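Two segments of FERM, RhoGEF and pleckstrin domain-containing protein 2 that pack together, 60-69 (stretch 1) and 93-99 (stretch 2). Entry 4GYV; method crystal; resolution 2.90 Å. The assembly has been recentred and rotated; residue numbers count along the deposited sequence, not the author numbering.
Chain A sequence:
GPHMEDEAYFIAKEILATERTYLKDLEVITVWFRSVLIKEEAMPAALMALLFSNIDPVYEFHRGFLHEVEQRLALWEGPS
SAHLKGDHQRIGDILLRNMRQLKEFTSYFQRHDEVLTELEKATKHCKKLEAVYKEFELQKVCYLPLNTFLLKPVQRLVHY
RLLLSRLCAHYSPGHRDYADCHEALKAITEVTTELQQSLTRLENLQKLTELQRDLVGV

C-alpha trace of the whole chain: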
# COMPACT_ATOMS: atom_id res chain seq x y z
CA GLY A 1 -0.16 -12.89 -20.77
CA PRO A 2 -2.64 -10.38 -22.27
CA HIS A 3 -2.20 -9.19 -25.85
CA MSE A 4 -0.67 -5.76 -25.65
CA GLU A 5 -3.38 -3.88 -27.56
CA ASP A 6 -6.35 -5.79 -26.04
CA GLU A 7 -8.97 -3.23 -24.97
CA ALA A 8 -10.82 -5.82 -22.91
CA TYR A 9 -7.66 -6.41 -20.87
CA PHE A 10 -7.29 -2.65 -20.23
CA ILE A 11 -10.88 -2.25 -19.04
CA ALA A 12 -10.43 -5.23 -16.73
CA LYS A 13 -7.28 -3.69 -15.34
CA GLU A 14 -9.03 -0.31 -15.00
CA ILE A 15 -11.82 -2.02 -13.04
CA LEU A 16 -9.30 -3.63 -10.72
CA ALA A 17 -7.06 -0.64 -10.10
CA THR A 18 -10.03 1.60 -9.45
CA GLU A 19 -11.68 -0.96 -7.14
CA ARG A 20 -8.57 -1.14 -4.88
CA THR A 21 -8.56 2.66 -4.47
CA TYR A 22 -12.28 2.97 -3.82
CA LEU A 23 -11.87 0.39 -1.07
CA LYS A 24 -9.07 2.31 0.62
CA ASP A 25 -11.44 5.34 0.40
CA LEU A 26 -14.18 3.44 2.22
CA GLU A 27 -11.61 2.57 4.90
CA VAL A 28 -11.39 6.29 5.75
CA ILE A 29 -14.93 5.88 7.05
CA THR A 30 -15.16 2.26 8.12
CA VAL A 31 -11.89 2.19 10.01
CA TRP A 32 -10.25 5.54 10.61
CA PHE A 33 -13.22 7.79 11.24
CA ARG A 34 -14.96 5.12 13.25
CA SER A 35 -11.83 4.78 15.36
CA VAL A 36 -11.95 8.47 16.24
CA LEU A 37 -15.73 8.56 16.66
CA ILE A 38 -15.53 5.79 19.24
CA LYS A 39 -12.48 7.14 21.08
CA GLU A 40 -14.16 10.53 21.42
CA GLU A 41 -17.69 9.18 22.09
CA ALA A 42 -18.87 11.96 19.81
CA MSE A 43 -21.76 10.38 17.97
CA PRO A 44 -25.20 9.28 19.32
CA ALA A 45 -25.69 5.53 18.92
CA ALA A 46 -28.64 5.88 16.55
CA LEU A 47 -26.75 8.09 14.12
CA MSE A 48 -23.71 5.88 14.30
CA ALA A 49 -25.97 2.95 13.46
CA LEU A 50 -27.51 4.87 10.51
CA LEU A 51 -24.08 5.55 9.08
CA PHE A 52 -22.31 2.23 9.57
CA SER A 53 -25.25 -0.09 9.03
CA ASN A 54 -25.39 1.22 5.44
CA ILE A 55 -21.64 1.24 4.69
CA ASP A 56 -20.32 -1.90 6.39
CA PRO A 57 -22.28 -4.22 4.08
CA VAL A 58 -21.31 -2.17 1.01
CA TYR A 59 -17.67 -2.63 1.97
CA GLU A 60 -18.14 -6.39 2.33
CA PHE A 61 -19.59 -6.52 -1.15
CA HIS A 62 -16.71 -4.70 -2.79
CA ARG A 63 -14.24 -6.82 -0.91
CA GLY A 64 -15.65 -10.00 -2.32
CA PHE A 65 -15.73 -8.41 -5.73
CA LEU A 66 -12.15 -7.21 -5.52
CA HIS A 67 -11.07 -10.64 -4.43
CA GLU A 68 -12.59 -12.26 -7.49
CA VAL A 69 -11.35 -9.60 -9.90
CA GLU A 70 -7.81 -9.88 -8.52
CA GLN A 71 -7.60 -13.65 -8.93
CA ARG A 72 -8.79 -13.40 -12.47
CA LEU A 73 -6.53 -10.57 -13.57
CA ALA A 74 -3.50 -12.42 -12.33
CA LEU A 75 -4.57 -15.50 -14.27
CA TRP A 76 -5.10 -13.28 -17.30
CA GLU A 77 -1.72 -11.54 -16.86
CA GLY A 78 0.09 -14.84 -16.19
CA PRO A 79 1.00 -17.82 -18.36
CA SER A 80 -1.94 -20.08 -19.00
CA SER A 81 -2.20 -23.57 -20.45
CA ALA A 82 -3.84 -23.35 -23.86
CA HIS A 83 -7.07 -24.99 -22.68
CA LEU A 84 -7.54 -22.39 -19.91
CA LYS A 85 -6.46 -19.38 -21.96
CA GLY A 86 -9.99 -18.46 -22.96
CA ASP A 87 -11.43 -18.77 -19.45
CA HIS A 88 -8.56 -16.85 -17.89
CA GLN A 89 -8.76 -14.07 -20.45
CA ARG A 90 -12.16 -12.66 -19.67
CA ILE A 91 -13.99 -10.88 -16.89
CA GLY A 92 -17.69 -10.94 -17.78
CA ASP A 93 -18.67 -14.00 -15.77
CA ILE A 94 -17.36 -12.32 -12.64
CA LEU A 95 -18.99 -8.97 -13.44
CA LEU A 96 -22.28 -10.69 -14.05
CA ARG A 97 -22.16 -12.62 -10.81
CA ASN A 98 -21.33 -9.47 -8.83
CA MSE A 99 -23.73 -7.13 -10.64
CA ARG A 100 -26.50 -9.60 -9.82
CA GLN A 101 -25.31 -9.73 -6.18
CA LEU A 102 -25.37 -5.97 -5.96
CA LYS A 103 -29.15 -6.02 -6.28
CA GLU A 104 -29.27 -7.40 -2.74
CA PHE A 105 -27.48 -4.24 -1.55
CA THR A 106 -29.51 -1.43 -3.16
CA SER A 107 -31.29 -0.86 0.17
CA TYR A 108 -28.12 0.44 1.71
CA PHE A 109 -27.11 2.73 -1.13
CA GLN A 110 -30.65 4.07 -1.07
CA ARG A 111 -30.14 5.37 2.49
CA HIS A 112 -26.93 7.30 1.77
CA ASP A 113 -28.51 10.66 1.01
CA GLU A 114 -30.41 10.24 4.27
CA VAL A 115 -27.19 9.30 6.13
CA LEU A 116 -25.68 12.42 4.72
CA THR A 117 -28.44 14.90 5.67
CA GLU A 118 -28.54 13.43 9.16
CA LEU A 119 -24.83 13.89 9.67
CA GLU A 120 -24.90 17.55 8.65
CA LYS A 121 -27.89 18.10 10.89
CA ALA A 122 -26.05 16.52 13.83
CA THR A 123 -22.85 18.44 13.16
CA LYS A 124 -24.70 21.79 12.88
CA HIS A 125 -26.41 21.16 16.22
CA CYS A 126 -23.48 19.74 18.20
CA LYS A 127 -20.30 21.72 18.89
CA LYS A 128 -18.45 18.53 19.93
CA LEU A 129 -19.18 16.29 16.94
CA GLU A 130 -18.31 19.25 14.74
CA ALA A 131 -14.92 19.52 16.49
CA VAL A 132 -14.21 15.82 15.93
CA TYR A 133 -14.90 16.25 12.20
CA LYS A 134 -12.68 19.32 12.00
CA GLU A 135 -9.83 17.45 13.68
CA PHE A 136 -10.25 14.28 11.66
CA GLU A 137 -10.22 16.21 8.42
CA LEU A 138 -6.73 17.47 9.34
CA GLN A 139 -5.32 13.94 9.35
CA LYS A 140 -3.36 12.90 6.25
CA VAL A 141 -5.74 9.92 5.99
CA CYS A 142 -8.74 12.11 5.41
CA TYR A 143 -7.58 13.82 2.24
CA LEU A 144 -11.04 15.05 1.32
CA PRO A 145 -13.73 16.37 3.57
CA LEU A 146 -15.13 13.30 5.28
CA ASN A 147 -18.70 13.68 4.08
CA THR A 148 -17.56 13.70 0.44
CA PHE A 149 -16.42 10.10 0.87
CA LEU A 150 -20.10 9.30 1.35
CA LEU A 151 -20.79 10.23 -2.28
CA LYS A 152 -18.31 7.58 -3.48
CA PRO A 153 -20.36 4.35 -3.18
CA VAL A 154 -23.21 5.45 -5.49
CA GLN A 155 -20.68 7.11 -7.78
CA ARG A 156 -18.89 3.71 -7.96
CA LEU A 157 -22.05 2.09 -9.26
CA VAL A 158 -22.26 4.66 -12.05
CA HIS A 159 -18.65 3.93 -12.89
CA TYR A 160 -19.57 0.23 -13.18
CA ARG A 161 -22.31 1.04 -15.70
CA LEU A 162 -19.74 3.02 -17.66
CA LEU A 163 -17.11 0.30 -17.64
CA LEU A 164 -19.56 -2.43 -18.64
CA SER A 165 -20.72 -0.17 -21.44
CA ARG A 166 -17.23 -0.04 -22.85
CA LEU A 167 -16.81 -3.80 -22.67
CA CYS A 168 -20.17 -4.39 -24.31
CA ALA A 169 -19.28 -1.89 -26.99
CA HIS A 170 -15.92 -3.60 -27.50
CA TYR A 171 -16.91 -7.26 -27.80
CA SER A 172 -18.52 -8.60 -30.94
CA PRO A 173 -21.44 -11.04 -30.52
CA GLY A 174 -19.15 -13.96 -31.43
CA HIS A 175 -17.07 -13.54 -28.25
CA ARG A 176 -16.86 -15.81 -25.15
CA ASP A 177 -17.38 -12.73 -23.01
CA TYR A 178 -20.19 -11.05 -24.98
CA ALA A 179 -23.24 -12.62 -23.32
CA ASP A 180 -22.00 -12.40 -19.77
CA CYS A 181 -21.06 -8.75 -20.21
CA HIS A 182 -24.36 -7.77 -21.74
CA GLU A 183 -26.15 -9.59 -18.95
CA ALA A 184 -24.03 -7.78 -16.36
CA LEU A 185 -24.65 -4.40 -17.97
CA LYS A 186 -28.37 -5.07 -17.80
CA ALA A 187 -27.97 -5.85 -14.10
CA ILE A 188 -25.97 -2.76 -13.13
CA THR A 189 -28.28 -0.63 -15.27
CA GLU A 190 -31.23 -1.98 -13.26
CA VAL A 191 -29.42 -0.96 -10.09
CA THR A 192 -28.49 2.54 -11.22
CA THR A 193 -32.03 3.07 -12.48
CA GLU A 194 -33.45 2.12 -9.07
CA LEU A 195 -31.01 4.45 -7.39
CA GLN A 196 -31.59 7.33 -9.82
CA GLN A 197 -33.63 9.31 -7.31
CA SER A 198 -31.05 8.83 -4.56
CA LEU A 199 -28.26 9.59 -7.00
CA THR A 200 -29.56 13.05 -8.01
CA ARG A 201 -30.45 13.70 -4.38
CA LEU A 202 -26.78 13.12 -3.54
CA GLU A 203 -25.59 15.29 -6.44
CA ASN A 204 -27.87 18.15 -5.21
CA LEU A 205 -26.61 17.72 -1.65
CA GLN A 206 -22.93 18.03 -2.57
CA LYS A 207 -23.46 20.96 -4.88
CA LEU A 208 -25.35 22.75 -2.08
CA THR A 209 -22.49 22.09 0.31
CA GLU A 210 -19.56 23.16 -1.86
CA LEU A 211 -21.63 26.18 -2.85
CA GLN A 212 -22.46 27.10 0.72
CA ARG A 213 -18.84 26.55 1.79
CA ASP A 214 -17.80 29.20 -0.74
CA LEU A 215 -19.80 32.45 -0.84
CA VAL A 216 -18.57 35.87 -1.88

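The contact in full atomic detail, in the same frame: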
# COMPACT_ATOMS: atom_id res chain seq x y z
N GLU A 60 -18.26 -4.95 2.50
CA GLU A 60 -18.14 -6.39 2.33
C GLU A 60 -18.34 -6.81 0.88
O GLU A 60 -17.61 -7.65 0.37
CB GLU A 60 -19.11 -7.15 3.23
CG GLU A 60 -18.71 -7.12 4.66
CD GLU A 60 -19.71 -7.80 5.56
OE1 GLU A 60 -20.50 -8.64 5.03
OE2 GLU A 60 -19.69 -7.48 6.79
N PHE A 61 -19.32 -6.20 0.23
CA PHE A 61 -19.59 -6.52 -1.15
C PHE A 61 -18.38 -6.27 -2.04
O PHE A 61 -17.95 -7.16 -2.80
CB PHE A 61 -20.77 -5.72 -1.69
CG PHE A 61 -20.85 -5.76 -3.16
CD1 PHE A 61 -21.43 -6.84 -3.80
CD2 PHE A 61 -20.26 -4.75 -3.92
CE1 PHE A 61 -21.46 -6.91 -5.17
CE2 PHE A 61 -20.29 -4.81 -5.30
CZ PHE A 61 -20.89 -5.90 -5.93
N HIS A 62 -17.85 -5.05 -1.97
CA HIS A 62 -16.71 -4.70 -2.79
C HIS A 62 -15.48 -5.55 -2.48
O HIS A 62 -14.67 -5.83 -3.34
CB HIS A 62 -16.40 -3.22 -2.65
CG HIS A 62 -17.47 -2.34 -3.24
ND1 HIS A 62 -17.61 -2.15 -4.60
CD2 HIS A 62 -18.47 -1.64 -2.66
CE1 HIS A 62 -18.64 -1.36 -4.83
NE2 HIS A 62 -19.18 -1.03 -3.67
N ARG A 63 -15.36 -5.99 -1.24
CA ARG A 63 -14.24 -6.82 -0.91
C ARG A 63 -14.30 -8.17 -1.56
O ARG A 63 -13.27 -8.72 -1.95
CB ARG A 63 -14.12 -6.94 0.59
CG ARG A 63 -13.17 -5.91 1.08
CD ARG A 63 -11.76 -6.34 0.81
NE ARG A 63 -11.02 -5.88 1.96
CZ ARG A 63 -10.36 -6.64 2.81
NH1 ARG A 63 -10.26 -7.95 2.63
NH2 ARG A 63 -9.78 -6.07 3.84
N GLY A 64 -15.49 -8.72 -1.68
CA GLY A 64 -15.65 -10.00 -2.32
C GLY A 64 -15.42 -9.83 -3.80
O GLY A 64 -14.82 -10.68 -4.46
N PHE A 65 -15.91 -8.72 -4.33
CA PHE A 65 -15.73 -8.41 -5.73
C PHE A 65 -14.26 -8.24 -6.08
O PHE A 65 -13.77 -8.78 -7.07
CB PHE A 65 -16.48 -7.12 -6.04
CG PHE A 65 -16.43 -6.74 -7.47
CD1 PHE A 65 -16.68 -7.67 -8.46
CD2 PHE A 65 -16.12 -5.44 -7.85
CE1 PHE A 65 -16.63 -7.32 -9.80
CE2 PHE A 65 -16.07 -5.08 -9.18
CZ PHE A 65 -16.34 -6.02 -10.16
N LEU A 66 -13.55 -7.48 -5.26
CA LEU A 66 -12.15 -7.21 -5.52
C LEU A 66 -11.40 -8.52 -5.50
O LEU A 66 -10.52 -8.76 -6.32
CB LEU A 66 -11.57 -6.27 -4.48
CG LEU A 66 -10.05 -6.08 -4.53
CD1 LEU A 66 -9.63 -5.53 -5.87
CD2 LEU A 66 -9.55 -5.16 -3.41
N HIS A 67 -11.77 -9.38 -4.58
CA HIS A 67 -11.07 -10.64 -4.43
C HIS A 67 -11.15 -11.48 -5.70
O HIS A 67 -10.17 -12.10 -6.11
CB HIS A 67 -11.64 -11.41 -3.26
CG HIS A 67 -10.90 -12.68 -2.98
ND1 HIS A 67 -11.34 -13.91 -3.42
CD2 HIS A 67 -9.74 -12.90 -2.31
CE1 HIS A 67 -10.49 -14.84 -3.02
NE2 HIS A 67 -9.51 -14.25 -2.36
N GLU A 68 -12.33 -11.47 -6.30
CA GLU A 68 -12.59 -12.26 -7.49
C GLU A 68 -11.90 -11.62 -8.70
O GLU A 68 -11.29 -12.31 -9.51
CB GLU A 68 -14.08 -12.40 -7.69
CG GLU A 68 -14.74 -13.37 -6.72
CD GLU A 68 -16.25 -13.50 -6.94
OE1 GLU A 68 -16.70 -13.35 -8.09
OE2 GLU A 68 -16.98 -13.72 -5.96
N VAL A 69 -11.98 -10.30 -8.79
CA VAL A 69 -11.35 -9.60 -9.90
C VAL A 69 -9.83 -9.76 -9.87
O VAL A 69 -9.20 -9.92 -10.90
CB VAL A 69 -11.74 -8.11 -9.94
CG1 VAL A 69 -10.99 -7.40 -11.01
CG2 VAL A 69 -13.23 -7.97 -10.21
N ASP A 93 -18.01 -13.07 -16.67
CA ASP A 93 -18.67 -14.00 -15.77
C ASP A 93 -18.67 -13.47 -14.35
O ASP A 93 -19.66 -13.58 -13.63
CB ASP A 93 -18.00 -15.37 -15.81
CG ASP A 93 -16.48 -15.28 -15.74
OD1 ASP A 93 -15.90 -14.24 -16.14
OD2 ASP A 93 -15.85 -16.27 -15.29
N ILE A 94 -17.54 -12.87 -13.97
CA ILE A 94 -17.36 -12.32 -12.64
C ILE A 94 -18.23 -11.07 -12.47
O ILE A 94 -18.97 -10.95 -11.50
CB ILE A 94 -15.87 -12.03 -12.39
CG1 ILE A 94 -15.11 -13.35 -12.39
CG2 ILE A 94 -15.64 -11.29 -11.07
CD1 ILE A 94 -13.68 -13.20 -12.13
N LEU A 95 -18.15 -10.16 -13.43
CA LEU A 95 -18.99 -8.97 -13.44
C LEU A 95 -20.46 -9.32 -13.31
O LEU A 95 -21.22 -8.68 -12.58
CB LEU A 95 -18.78 -8.18 -14.73
CG LEU A 95 -17.36 -7.68 -14.94
CD1 LEU A 95 -17.27 -6.94 -16.24
CD2 LEU A 95 -16.92 -6.81 -13.79
N LEU A 96 -20.87 -10.35 -14.03
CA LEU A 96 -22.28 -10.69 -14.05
C LEU A 96 -22.69 -11.23 -12.71
O LEU A 96 -23.75 -10.90 -12.21
CB LEU A 96 -22.53 -11.73 -15.11
CG LEU A 96 -23.89 -12.40 -15.06
CD1 LEU A 96 -24.95 -11.39 -15.35
CD2 LEU A 96 -23.91 -13.52 -16.06
N ARG A 97 -21.85 -12.08 -12.13
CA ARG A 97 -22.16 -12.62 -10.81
C ARG A 97 -22.29 -11.47 -9.80
O ARG A 97 -23.29 -11.33 -9.12
CB ARG A 97 -21.10 -13.65 -10.39
CG ARG A 97 -21.28 -14.24 -8.99
CD ARG A 97 -20.39 -15.46 -8.71
NE ARG A 97 -18.96 -15.15 -8.77
CZ ARG A 97 -18.12 -15.63 -9.69
NH1 ARG A 97 -16.83 -15.28 -9.66
NH2 ARG A 97 -18.55 -16.46 -10.64
N ASN A 98 -21.29 -10.60 -9.76
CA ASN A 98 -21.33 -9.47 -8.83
C ASN A 98 -22.39 -8.40 -9.12
O ASN A 98 -22.97 -7.87 -8.18
CB ASN A 98 -19.94 -8.86 -8.67
CG ASN A 98 -18.97 -9.82 -8.05
OD1 ASN A 98 -18.73 -9.77 -6.84
ND2 ASN A 98 -18.43 -10.73 -8.85
N MSE A 99 -22.66 -8.09 -10.38
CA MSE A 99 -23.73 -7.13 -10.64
C MSE A 99 -25.07 -7.67 -10.17
O MSE A 99 -25.87 -6.94 -9.60
CB MSE A 99 -23.78 -6.69 -12.10
CG MSE A 99 -22.56 -5.89 -12.57
SE MSE A 99 -21.85 -4.47 -11.39
CE MSE A 99 -20.39 -5.40 -10.59

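Residues 60-69 and 93-99 are segments of two longer helices that run nearly antiparallel, with an angle of 170° between their N-to-C directions and a closest axial approach of 10.3 Å. The contact buries 412 Å², summed over both sides. Its register is set by two places where the backbones come nearest: the CA atoms of Phe65 and Asn98 are 6.5 Å apart, and those of Glu68 and Ile94 are 7.0 Å apart.

Glu60, at the start of stretch 1, lies out of reach of the opposing helix, and the contact begins one residue later. The CA-to-CB bond of Phe61 points sideways, but with chi1 in the t well the buried ring extends to the other helix. There its edge meets the backbone of Asn98, with CE1 of Phe61 3.5 Å from O of Asn98, while CZ of Phe61 lies 4.1 Å from CB of Asn98. An aromatic edge, with its slightly positive hydrogens, is a suitable neighbour for a carbonyl oxygen. His62 and Arg63 take no part in the contact; their polar side chains find hydrogen-bonding partners elsewhere in the structure. Gly64 presents only backbone to Asn98 and contributes little buried area.

Phe65 is the hydrophobic centre of the interface. Its CA-to-CB bond also points sideways, and a t rotamer carries the ring into a hole formed by Ile94, Leu95, Asn98 and Met99, a residue present as selenomethionine. CE of Met99 covers one face of the ring, 4.1 Å from CZ of Phe65, and CD2 of Leu95 lies at its edge, 3.8 Å from the same CZ. The CA-to-CB bonds of Leu95 and Met99 both point away from stretch 1, yet the ends of their side chains come nearer and reach the ring. Obliquely placed, CG2 of Ile94 is 4.3 Å from CE1 of Phe65, and CG of Asn98 approaches CD1 of Phe65 to 3.2 Å, a tight contact. A large, flat, apolar side chain suits such a pocket.

Leu66 points away and His67 is out of reach, so the next contact falls to Glu68, whose CA-to-CB bond points toward stretch 2. With chi1 m and chi2 t, the side chain brings OE1 to a cluster of donors. Arg97 NH1 donates to Glu68 OE1 in a very short 2.5 Å hydrogen bond that is part of a salt bridge, supplemented by a weak bond of 3.0 Å from Arg97 NE to Glu68 OE1. Asn98 ND2 gives the same Glu68 OE1 a hydrogen bond of 3.2 Å, and also binds the carbonyl O of Ile94, one turn back in its own helix, at 2.7 Å. The amide thus ties the carboxylate to the helix backbone, a role that rewards the polarity of a buried asparagine. Ile94 CD1 packs 3.7 Å from Glu68 O. Finally, CG2 of Val69 lies 4.2 Å from CG2 of Ile94, closing the apolar contact with a compact branched pair.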